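Local coordinates for protein leucine aminopeptidase 2 (Saccharomyces cerevisiae, PDB 2XQ0) that removes N-terminal residues from peptides, preferring di- and tripeptides, as a zinc-dependent M1 aminopeptidase, and has a low epoxide hydrolase activity in vitro, at residues R13-T21 with T313-W321; K392-L400 with W451-P461. All coordinates share one frame; numbering follows the deposited sequence.

Interaction 1: residues R13-T21 with T313-W321; sequences RSPEYDQST and TNCSWNHFW
Glu-16 reaches His-319 with its chain stretched out, CG anti to the backbone N (chi1 180°) and the next bond extended too, while the imidazole of His-319 leans to the backbone-N side of its own residue (chi1 -55°) and turns NE2 to the carboxylate. The resulting His-carboxylate hydrogen bond is short, NE2 of His-319 to OE2 of Glu-16 2.6 Å; OE2 lies near the ring plane, yet NE2 approaches from above the carboxylate plane. OE2 of Glu-16 also takes a weak bond from ND2 of Asn-318, at 3.4 Å, an amide whose OD1 is bonded to N of Leu-375, and a third from a water that also donates to the carbonyl of Tyr-17 and accepts from OG of Ser-316. Three donors on one oxygen would probably stabilise the negative charge of Glu-16. Beside this polar group, CB of Pro-15, which follows a cis peptide bond, packs on CB of Cys-315 at 3.5 Å.

Asp-18 lies against Ser-316, their CB atoms 3.8 Å apart. Its OD1 accepts from N of Ser-20 in an Asx turn, mirrored by an ST turn in which OG of Ser-316 accepts from N of Asn-318. Two waters link the Asp-18 carboxylate to N and NE1 of Trp-317, whose ring meets Ser-20 at its edge; OD2 also bonds Thr-160. Trp-317 in turn neighbours the substrate-binding Glu-147. The 13-21 loop, leading from helix 4-9 to strand 28-40, thus lies against the connection between strand 312-314 and helix 321-339, with helix 428-438 touching Pro-15 and Glu-16.

Interaction 2: residues K392-L400 with W451-P461; sequences KGFNLLFHL and WETWLYKPGMP
Trp-454 lies against Leu-396 where two helices of the M1 peptidase pack nearly antiparallel, segment axes 10.7 Å apart at 151°. The apolar contacts centre on the indole. CA of Leu-396 makes a CH-pi contact over one face of the six-membered ring of Trp-454, 4.0 Å from the centroid, and CD1 of the same leucine lies over the indole toward the rim. Leu-396 also sends CD2 to CD2 of Leu-455, 3.8 Å away. A turn further on, Leu-400 meets CH2 of Trp-451 with both methyls. Among the rings, His-399 and the Trp-454 pyrrole are near parallel, planes 24° apart, but slid aside so that they barely overlap. An alanine in place of Trp-454 would probably open a gap beside Leu-396 and leave the His-399 ring without its aromatic neighbour.

The polar contacts gather at Lys-392, whose chain bends at its third torsion (chi3 -88°) to carry the ammonium to the C-terminal end of helix 451-456. A water joins NZ to the carbonyl of Thr-453, and Ser-369 O is a further acceptor. NZ of Lys-392 also donates to O of Gly-459 at 2.8 Å, in the carbonyl plane.

Overall arrangement
Both contacts are largely buried, and both involve the peptidase domain, but their chemistry differs. Interaction 1 fastens a loop from near the N terminus to the connection leading into helix 321-339, through two carboxylates, an imidazole and bridging waters. Interaction 2 packs helix 388-403 on helix 451-456 and the loop after it, mostly through aromatic and leucine side chains, with one buried lysine gripping main-chain carbonyls. The two meet at Trp-321, the last residue of 313-321, which packs on Gly-393, Leu-396 and Leu-397; CH2 of Trp-321 lies 3.9 Å from CD2 of Leu-396. Interaction 1 includes Phe-320, which touches bound bestatin, whereas interaction 2 lies farther from the inhibitor.

Interaction 1: residues R13-T21 with T313-W321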
loop_
_atom_site.group_PDB
_atom_site.type_symbol
_atom_site.label_atom_id
_atom_site.label_comp_id
_atom_site.label_asym_id
_atom_site.label_seq_id
_atom_site.Cartn_x
_atom_site.Cartn_y
_atom_site.Cartn_z
ATOM N N ARG A 13 0.548 -26.136 -15.185
ATOM C CA ARG A 13 -0.606 -25.318 -15.537
ATOM C C ARG A 13 -0.596 -23.951 -14.839
ATOM O O ARG A 13 -0.308 -23.847 -13.644
ATOM C CB ARG A 13 -1.890 -26.081 -15.226
ATOM C CG ARG A 13 -3.143 -25.361 -15.621
ATOM C CD ARG A 13 -4.339 -26.279 -15.476
ATOM N NE ARG A 13 -4.472 -27.148 -16.635
ATOM C CZ ARG A 13 -5.563 -27.851 -16.909
ATOM N NH1 ARG A 13 -6.612 -27.788 -16.096
ATOM N NH2 ARG A 13 -5.606 -28.610 -17.993
ATOM N N SER A 14 -0.895 -22.902 -15.604
ATOM C CA SER A 14 -0.925 -21.535 -15.092
ATOM C C SER A 14 -2.370 -21.028 -15.115
ATOM O O SER A 14 -3.164 -21.499 -15.915
ATOM C CB SER A 14 -0.027 -20.643 -15.948
ATOM O OG SER A 14 1.331 -20.698 -15.535
ATOM N N PRO A 15 -2.732 -20.081 -14.221
ATOM C CA PRO A 15 -1.936 -19.448 -13.168
ATOM C C PRO A 15 -1.601 -20.407 -12.037
ATOM O O PRO A 15 -2.392 -21.282 -11.698
ATOM C CB PRO A 15 -2.869 -18.352 -12.627
ATOM C CG PRO A 15 -3.899 -18.163 -13.659
ATOM C CD PRO A 15 -4.077 -19.494 -14.301
ATOM N N GLU A 16 -0.433 -20.200 -11.445
ATOM C CA GLU A 16 0.066 -21.020 -10.361
ATOM C C GLU A 16 -0.906 -21.014 -9.191
ATOM O O GLU A 16 -1.488 -19.977 -8.851
ATOM C CB GLU A 16 1.410 -20.463 -9.905
ATOM C CG GLU A 16 2.050 -21.226 -8.770
ATOM C CD GLU A 16 3.403 -20.650 -8.405
ATOM O OE1 GLU A 16 4.423 -21.233 -8.825
ATOM O OE2 GLU A 16 3.443 -19.617 -7.709
ATOM N N TYR A 17 -1.059 -22.173 -8.567
ATOM C CA TYR A 17 -1.994 -22.328 -7.460
ATOM C C TYR A 17 -1.673 -21.412 -6.277
ATOM O O TYR A 17 -0.519 -21.285 -5.880
ATOM C CB TYR A 17 -2.030 -23.808 -7.008
ATOM C CG TYR A 17 -3.266 -24.116 -6.192
ATOM C CD1 TYR A 17 -4.422 -24.564 -6.806
ATOM C CD2 TYR A 17 -3.287 -23.921 -4.820
ATOM C CE1 TYR A 17 -5.556 -24.843 -6.082
ATOM C CE2 TYR A 17 -4.436 -24.188 -4.073
ATOM C CZ TYR A 17 -5.568 -24.645 -4.718
ATOM O OH TYR A 17 -6.724 -24.913 -4.020
ATOM N N ASP A 18 -2.707 -20.770 -5.720
ATOM C CA ASP A 18 -2.570 -19.901 -4.560
ATOM C C ASP A 18 -2.655 -20.687 -3.243
ATOM O O ASP A 18 -3.742 -21.083 -2.824
ATOM C CB ASP A 18 -3.696 -18.851 -4.597
ATOM C CG ASP A 18 -3.632 -17.878 -3.457
ATOM O OD1 ASP A 18 -2.762 -18.038 -2.568
ATOM O OD2 ASP A 18 -4.455 -16.931 -3.471
ATOM N N GLN A 19 -1.519 -20.845 -2.573
ATOM C CA GLN A 19 -1.417 -21.642 -1.343
ATOM C C GLN A 19 -1.967 -20.946 -0.089
ATOM O O GLN A 19 -1.983 -21.545 0.991
ATOM C CB GLN A 19 0.052 -21.979 -1.080
ATOM C CG GLN A 19 0.714 -22.785 -2.194
ATOM C CD GLN A 19 0.264 -24.216 -2.198
ATOM O OE1 GLN A 19 0.098 -24.821 -1.142
ATOM N NE2 GLN A 19 0.072 -24.775 -3.385
ATOM N N SER A 20 -2.387 -19.686 -0.226
ATOM C CA SER A 20 -2.859 -18.904 0.921
ATOM C C SER A 20 -4.370 -18.956 1.095
ATOM O O SER A 20 -4.905 -18.268 1.963
ATOM C CB SER A 20 -2.442 -17.431 0.790
ATOM O OG SER A 20 -1.031 -17.299 0.808
ATOM N N THR A 21 -5.065 -19.737 0.268
ATOM C CA THR A 21 -6.520 -19.889 0.440
ATOM C C THR A 21 -6.861 -21.321 0.842
ATOM O O THR A 21 -6.198 -22.273 0.432
ATOM C CB THR A 21 -7.317 -19.507 -0.821
ATOM O OG1 THR A 21 -8.716 -19.693 -0.587
ATOM C CG2 THR A 21 -6.924 -20.362 -1.990
ATOM N N THR A 313 -4.260 -8.673 -12.310
ATOM C CA THR A 313 -4.000 -8.998 -10.910
ATOM C C THR A 313 -3.040 -10.168 -10.732
ATOM O O THR A 313 -3.055 -11.111 -11.509
ATOM C CB THR A 313 -5.328 -9.348 -10.213
ATOM O OG1 THR A 313 -6.289 -8.332 -10.508
ATOM C CG2 THR A 313 -5.141 -9.466 -8.686
ATOM N N ASN A 314 -2.207 -10.120 -9.698
ATOM C CA ASN A 314 -1.370 -11.263 -9.392
ATOM C C ASN A 314 -2.238 -12.447 -8.962
ATOM O O ASN A 314 -3.209 -12.294 -8.210
ATOM C CB ASN A 314 -0.327 -10.941 -8.305
ATOM C CG ASN A 314 -0.920 -10.175 -7.113
ATOM O OD1 ASN A 314 -2.110 -10.231 -6.853
ATOM N ND2 ASN A 314 -0.073 -9.460 -6.391
ATOM N N CYS A 315 -1.885 -13.635 -9.433
ATOM C CA CYS A 315 -2.708 -14.802 -9.158
ATOM C C CYS A 315 -2.571 -15.292 -7.726
ATOM O O CYS A 315 -3.474 -15.948 -7.205
ATOM C CB CYS A 315 -2.361 -15.923 -10.133
ATOM S SG CYS A 315 -0.726 -16.581 -9.874
ATOM N N SER A 316 -1.440 -14.987 -7.097
ATOM C CA SER A 316 -1.195 -15.386 -5.718
ATOM C C SER A 316 -0.210 -14.425 -5.101
ATOM O O SER A 316 0.356 -13.579 -5.790
ATOM C CB SER A 316 -0.620 -16.800 -5.653
ATOM O OG SER A 316 0.782 -16.808 -5.847
ATOM N N TRP A 317 0.029 -14.573 -3.806
ATOM C CA TRP A 317 0.924 -13.656 -3.111
ATOM C C TRP A 317 2.406 -14.004 -3.324
ATOM O O TRP A 317 3.282 -13.263 -2.905
ATOM C CB TRP A 317 0.531 -13.531 -1.637
ATOM C CG TRP A 317 -0.941 -13.152 -1.537
ATOM C CD1 TRP A 317 -1.967 -13.948 -1.114
ATOM C CD2 TRP A 317 -1.541 -11.915 -1.958
ATOM N NE1 TRP A 317 -3.169 -13.273 -1.223
ATOM C CE2 TRP A 317 -2.933 -12.026 -1.742
ATOM C CE3 TRP A 317 -1.034 -10.720 -2.487
ATOM C CZ2 TRP A 317 -3.821 -10.981 -2.022
ATOM C CZ3 TRP A 317 -1.916 -9.690 -2.776
ATOM C CH2 TRP A 317 -3.287 -9.821 -2.538
ATOM N N ASN A 318 2.670 -15.110 -4.016
ATOM C CA ASN A 318 4.026 -15.418 -4.486
ATOM C C ASN A 318 4.491 -14.502 -5.594
ATOM O O ASN A 318 5.683 -14.378 -5.821
ATOM C CB ASN A 318 4.108 -16.842 -5.035
ATOM C CG ASN A 318 4.167 -17.889 -3.960
ATOM O OD1 ASN A 318 4.264 -17.584 -2.772
ATOM N ND2 ASN A 318 4.167 -19.147 -4.378
ATOM N N HIS A 319 3.543 -13.904 -6.308
ATOM C CA HIS A 319 3.847 -13.090 -7.496
ATOM C C HIS A 319 3.385 -11.640 -7.297
ATOM O O HIS A 319 2.987 -10.948 -8.244
ATOM C CB HIS A 319 3.197 -13.714 -8.736
ATOM C CG HIS A 319 3.586 -15.140 -8.938
ATOM N ND1 HIS A 319 4.736 -15.505 -9.604
ATOM C CD2 HIS A 319 3.024 -16.286 -8.493
ATOM C CE1 HIS A 319 4.849 -16.821 -9.582
ATOM N NE2 HIS A 319 3.824 -17.319 -8.911
ATOM N N PHE A 320 3.433 -11.213 -6.040
ATOM C CA PHE A 320 3.009 -9.881 -5.617
ATOM C C PHE A 320 3.764 -8.780 -6.366
ATOM O O PHE A 320 3.245 -7.675 -6.538
ATOM C CB PHE A 320 3.233 -9.758 -4.110
ATOM C CG PHE A 320 2.684 -8.495 -3.502
ATOM C CD1 PHE A 320 1.384 -8.088 -3.770
ATOM C CD2 PHE A 320 3.451 -7.753 -2.602
ATOM C CE1 PHE A 320 0.862 -6.931 -3.187
ATOM C CE2 PHE A 320 2.940 -6.599 -2.018
ATOM C CZ PHE A 320 1.636 -6.192 -2.318
ATOM N N TRP A 321 4.987 -9.073 -6.813
ATOM C CA TRP A 321 5.767 -8.082 -7.560
ATOM C C TRP A 321 5.048 -7.585 -8.830
ATOM O O TRP A 321 5.234 -6.433 -9.245
ATOM C CB TRP A 321 7.177 -8.601 -7.891
ATOM C CG TRP A 321 7.268 -9.414 -9.149
ATOM C CD1 TRP A 321 7.096 -10.763 -9.268
ATOM C CD2 TRP A 321 7.574 -8.930 -10.460
ATOM N NE1 TRP A 321 7.275 -11.150 -10.580
ATOM C CE2 TRP A 321 7.561 -10.042 -11.332
ATOM C CE3 TRP A 321 7.857 -7.661 -10.986
ATOM C CZ2 TRP A 321 7.825 -9.922 -12.706
ATOM C CZ3 TRP A 321 8.112 -7.544 -12.349
ATOM C CH2 TRP A 321 8.098 -8.673 -13.192
HETATM O O HOH W 1 1.469 -19.428 -6.141
HETATM O O HOH W 2 -0.187 -16.881 -2.063
HETATM O O HOH W 3 -5.057 -15.662 -1.045
#

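Interaction 2: residues K392-L400 with W451-P461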
loop_
_atom_site.group_PDB
_atom_site.type_symbol
_atom_site.label_atom_id
_atom_site.label_comp_id
_atom_site.label_asym_id
_atom_site.label_seq_id
_atom_site.Cartn_x
_atom_site.Cartn_y
_atom_site.Cartn_z
ATOM N N LYS A 392 12.664 -3.939 -6.158
ATOM C CA LYS A 392 13.326 -4.892 -7.036
ATOM C C LYS A 392 12.419 -5.093 -8.245
ATOM O O LYS A 392 12.888 -5.244 -9.377
ATOM C CB LYS A 392 13.631 -6.225 -6.306
ATOM C CG LYS A 392 14.558 -7.148 -7.099
ATOM C CD LYS A 392 14.835 -8.503 -6.426
ATOM C CE LYS A 392 16.018 -8.460 -5.465
ATOM N NZ LYS A 392 16.570 -9.845 -5.136
ATOM N N GLY A 393 11.108 -5.090 -8.005
ATOM C CA GLY A 393 10.139 -5.193 -9.088
ATOM C C GLY A 393 10.291 -4.063 -10.076
ATOM O O GLY A 393 10.462 -4.289 -11.271
ATOM N N PHE A 394 10.221 -2.834 -9.571
ATOM C CA PHE A 394 10.491 -1.655 -10.391
ATOM C C PHE A 394 11.819 -1.740 -11.139
ATOM O O PHE A 394 11.896 -1.431 -12.327
ATOM C CB PHE A 394 10.505 -0.396 -9.524
ATOM C CG PHE A 394 11.232 0.740 -10.169
ATOM C CD1 PHE A 394 10.623 1.493 -11.150
ATOM C CD2 PHE A 394 12.541 1.009 -9.838
ATOM C CE1 PHE A 394 11.296 2.518 -11.778
ATOM C CE2 PHE A 394 13.224 2.042 -10.464
ATOM C CZ PHE A 394 12.601 2.796 -11.431
ATOM N N ASN A 395 12.883 -2.129 -10.448
ATOM C CA ASN A 395 14.187 -2.189 -11.111
ATOM C C ASN A 395 14.314 -3.219 -12.217
ATOM O O ASN A 395 15.038 -3.001 -13.196
ATOM C CB ASN A 395 15.313 -2.341 -10.089
ATOM C CG ASN A 395 15.732 -0.996 -9.519
ATOM O OD1 ASN A 395 16.333 -0.182 -10.220
ATOM N ND2 ASN A 395 15.368 -0.734 -8.266
ATOM N N LEU A 396 13.607 -4.336 -12.093
ATOM C CA LEU A 396 13.593 -5.286 -13.206
ATOM C C LEU A 396 12.903 -4.654 -14.414
ATOM O O LEU A 396 13.386 -4.757 -15.549
ATOM C CB LEU A 396 12.907 -6.594 -12.802
ATOM C CG LEU A 396 12.604 -7.551 -13.943
ATOM C CD1 LEU A 396 13.872 -7.824 -14.730
ATOM C CD2 LEU A 396 11.991 -8.842 -13.401
ATOM N N LEU A 397 11.794 -3.955 -14.177
ATOM C CA LEU A 397 11.070 -3.323 -15.300
ATOM C C LEU A 397 11.838 -2.158 -15.942
ATOM O O LEU A 397 11.781 -1.951 -17.158
ATOM C CB LEU A 397 9.692 -2.856 -14.844
ATOM C CG LEU A 397 8.793 -4.013 -14.400
ATOM C CD1 LEU A 397 7.523 -3.496 -13.764
ATOM C CD2 LEU A 397 8.494 -4.911 -15.590
ATOM N N PHE A 398 12.517 -1.377 -15.110
ATOM C CA PHE A 398 13.350 -0.291 -15.582
ATOM C C PHE A 398 14.530 -0.829 -16.429
ATOM O O PHE A 398 14.935 -0.214 -17.425
ATOM C CB PHE A 398 13.858 0.541 -14.395
ATOM C CG PHE A 398 14.632 1.771 -14.812
ATOM C CD1 PHE A 398 13.981 2.848 -15.391
ATOM C CD2 PHE A 398 16.008 1.840 -14.640
ATOM C CE1 PHE A 398 14.693 3.985 -15.802
ATOM C CE2 PHE A 398 16.721 2.972 -15.039
ATOM C CZ PHE A 398 16.053 4.045 -15.623
ATOM N N HIS A 399 15.073 -1.973 -16.020
ATOM C CA HIS A 399 16.137 -2.646 -16.763
ATOM C C HIS A 399 15.638 -3.079 -18.140
ATOM O O HIS A 399 16.296 -2.853 -19.156
ATOM C CB HIS A 399 16.634 -3.862 -15.976
ATOM C CG HIS A 399 17.733 -4.620 -16.659
ATOM N ND1 HIS A 399 18.945 -4.046 -16.972
ATOM C CD2 HIS A 399 17.800 -5.900 -17.085
ATOM C CE1 HIS A 399 19.712 -4.943 -17.567
ATOM N NE2 HIS A 399 19.042 -6.077 -17.647
ATOM N N LEU A 400 14.455 -3.684 -18.160
ATOM C CA LEU A 400 13.820 -4.132 -19.389
ATOM C C LEU A 400 13.521 -2.962 -20.324
ATOM O O LEU A 400 13.784 -3.035 -21.521
ATOM C CB LEU A 400 12.532 -4.893 -19.061
ATOM C CG LEU A 400 12.756 -6.272 -18.428
ATOM C CD1 LEU A 400 11.426 -6.974 -18.116
ATOM C CD2 LEU A 400 13.640 -7.156 -19.308
ATOM N N TRP A 451 17.627 -14.001 -15.805
ATOM C CA TRP A 451 16.316 -14.165 -15.196
ATOM C C TRP A 451 16.429 -14.819 -13.835
ATOM O O TRP A 451 15.632 -14.552 -12.935
ATOM C CB TRP A 451 15.386 -14.953 -16.119
ATOM C CG TRP A 451 15.032 -14.181 -17.355
ATOM C CD1 TRP A 451 15.469 -14.423 -18.623
ATOM C CD2 TRP A 451 14.188 -13.027 -17.437
ATOM N NE1 TRP A 451 14.943 -13.498 -19.492
ATOM C CE2 TRP A 451 14.153 -12.629 -18.789
ATOM C CE3 TRP A 451 13.461 -12.286 -16.498
ATOM C CZ2 TRP A 451 13.414 -11.533 -19.227
ATOM C CZ3 TRP A 451 12.730 -11.202 -16.936
ATOM C CH2 TRP A 451 12.712 -10.834 -18.288
ATOM N N GLU A 452 17.444 -15.657 -13.684
ATOM C CA GLU A 452 17.642 -16.410 -12.451
ATOM C C GLU A 452 17.994 -15.505 -11.285
ATOM O O GLU A 452 17.503 -15.691 -10.174
ATOM C CB GLU A 452 18.754 -17.452 -12.645
ATOM C CG GLU A 452 18.248 -18.863 -12.873
ATOM C CD GLU A 452 17.717 -19.488 -11.604
ATOM O OE1 GLU A 452 18.003 -18.947 -10.518
ATOM O OE2 GLU A 452 17.018 -20.516 -11.686
ATOM N N THR A 453 18.851 -14.524 -11.539
ATOM C CA THR A 453 19.262 -13.606 -10.492
ATOM C C THR A 453 18.119 -12.658 -10.145
ATOM O O THR A 453 17.800 -12.462 -8.972
ATOM C CB THR A 453 20.519 -12.817 -10.898
ATOM O OG1 THR A 453 21.624 -13.718 -10.973
ATOM C CG2 THR A 453 20.837 -11.745 -9.878
ATOM N N TRP A 454 17.496 -12.089 -11.171
ATOM C CA TRP A 454 16.413 -11.140 -10.958
ATOM C C TRP A 454 15.228 -11.768 -10.228
ATOM O O TRP A 454 14.733 -11.216 -9.254
ATOM C CB TRP A 454 15.945 -10.539 -12.283
ATOM C CG TRP A 454 16.826 -9.435 -12.792
ATOM C CD1 TRP A 454 17.734 -9.514 -13.807
ATOM C CD2 TRP A 454 16.881 -8.085 -12.307
ATOM N NE1 TRP A 454 18.348 -8.297 -13.988
ATOM C CE2 TRP A 454 17.837 -7.402 -13.084
ATOM C CE3 TRP A 454 16.203 -7.387 -11.301
ATOM C CZ2 TRP A 454 18.141 -6.059 -12.882
ATOM C CZ3 TRP A 454 16.500 -6.059 -11.106
ATOM C CH2 TRP A 454 17.465 -5.407 -11.888
ATOM N N LEU A 455 14.768 -12.921 -10.704
ATOM C CA LEU A 455 13.557 -13.509 -10.152
ATOM C C LEU A 455 13.736 -14.327 -8.861
ATOM O O LEU A 455 12.880 -14.279 -7.968
ATOM C CB LEU A 455 12.830 -14.326 -11.217
ATOM C CG LEU A 455 12.349 -13.551 -12.443
ATOM C CD1 LEU A 455 11.588 -14.476 -13.368
ATOM C CD2 LEU A 455 11.480 -12.366 -12.059
ATOM N N TYR A 456 14.831 -15.067 -8.740
ATOM C CA TYR A 456 14.945 -16.042 -7.652
ATOM C C TYR A 456 16.136 -15.867 -6.711
ATOM O O TYR A 456 16.284 -16.622 -5.769
ATOM C CB TYR A 456 14.905 -17.475 -8.202
ATOM C CG TYR A 456 13.572 -17.818 -8.812
ATOM C CD1 TYR A 456 12.513 -18.210 -8.015
ATOM C CD2 TYR A 456 13.363 -17.713 -10.183
ATOM C CE1 TYR A 456 11.277 -18.500 -8.564
ATOM C CE2 TYR A 456 12.129 -17.999 -10.742
ATOM C CZ TYR A 456 11.096 -18.395 -9.928
ATOM O OH TYR A 456 9.869 -18.686 -10.469
ATOM N N LYS A 457 16.983 -14.877 -6.948
ATOM C CA LYS A 457 18.166 -14.730 -6.110
ATOM C C LYS A 457 17.912 -13.632 -5.091
ATOM O O LYS A 457 17.238 -12.651 -5.403
ATOM C CB LYS A 457 19.386 -14.398 -6.979
ATOM C CG LYS A 457 20.742 -14.737 -6.368
ATOM C CD LYS A 457 21.585 -15.556 -7.343
ATOM C CE LYS A 457 22.906 -14.867 -7.679
ATOM N NZ LYS A 457 23.879 -14.881 -6.545
ATOM N N PRO A 458 18.436 -13.797 -3.869
ATOM C CA PRO A 458 18.338 -12.810 -2.781
ATOM C C PRO A 458 19.281 -11.609 -2.908
ATOM O O PRO A 458 20.242 -11.658 -3.670
ATOM C CB PRO A 458 18.724 -13.626 -1.537
ATOM C CG PRO A 458 19.577 -14.751 -2.069
ATOM C CD PRO A 458 18.952 -15.094 -3.391
ATOM N N GLY A 459 19.005 -10.537 -2.167
ATOM C CA GLY A 459 19.901 -9.387 -2.133
ATOM C C GLY A 459 19.563 -8.276 -3.114
ATOM O O GLY A 459 18.543 -8.342 -3.802
ATOM N N MET A 460 20.408 -7.244 -3.161
ATOM C CA MET A 460 20.215 -6.119 -4.079
ATOM C C MET A 460 20.472 -6.554 -5.508
ATOM O O MET A 460 21.414 -7.279 -5.771
ATOM C CB MET A 460 21.166 -4.967 -3.743
ATOM C CG MET A 460 21.026 -4.450 -2.340
ATOM S SD MET A 460 19.449 -3.614 -2.130
ATOM C CE MET A 460 19.720 -2.112 -3.075
ATOM N N PRO A 461 19.634 -6.105 -6.444
ATOM C CA PRO A 461 19.985 -6.416 -7.822
ATOM C C PRO A 461 21.130 -5.514 -8.287
ATOM O O PRO A 461 21.578 -4.658 -7.533
ATOM C CB PRO A 461 18.706 -6.075 -8.570
ATOM C CG PRO A 461 18.100 -4.970 -7.780
ATOM C CD PRO A 461 18.523 -5.146 -6.359
HETATM O O HOH W 4 18.238 -10.188 -7.478
#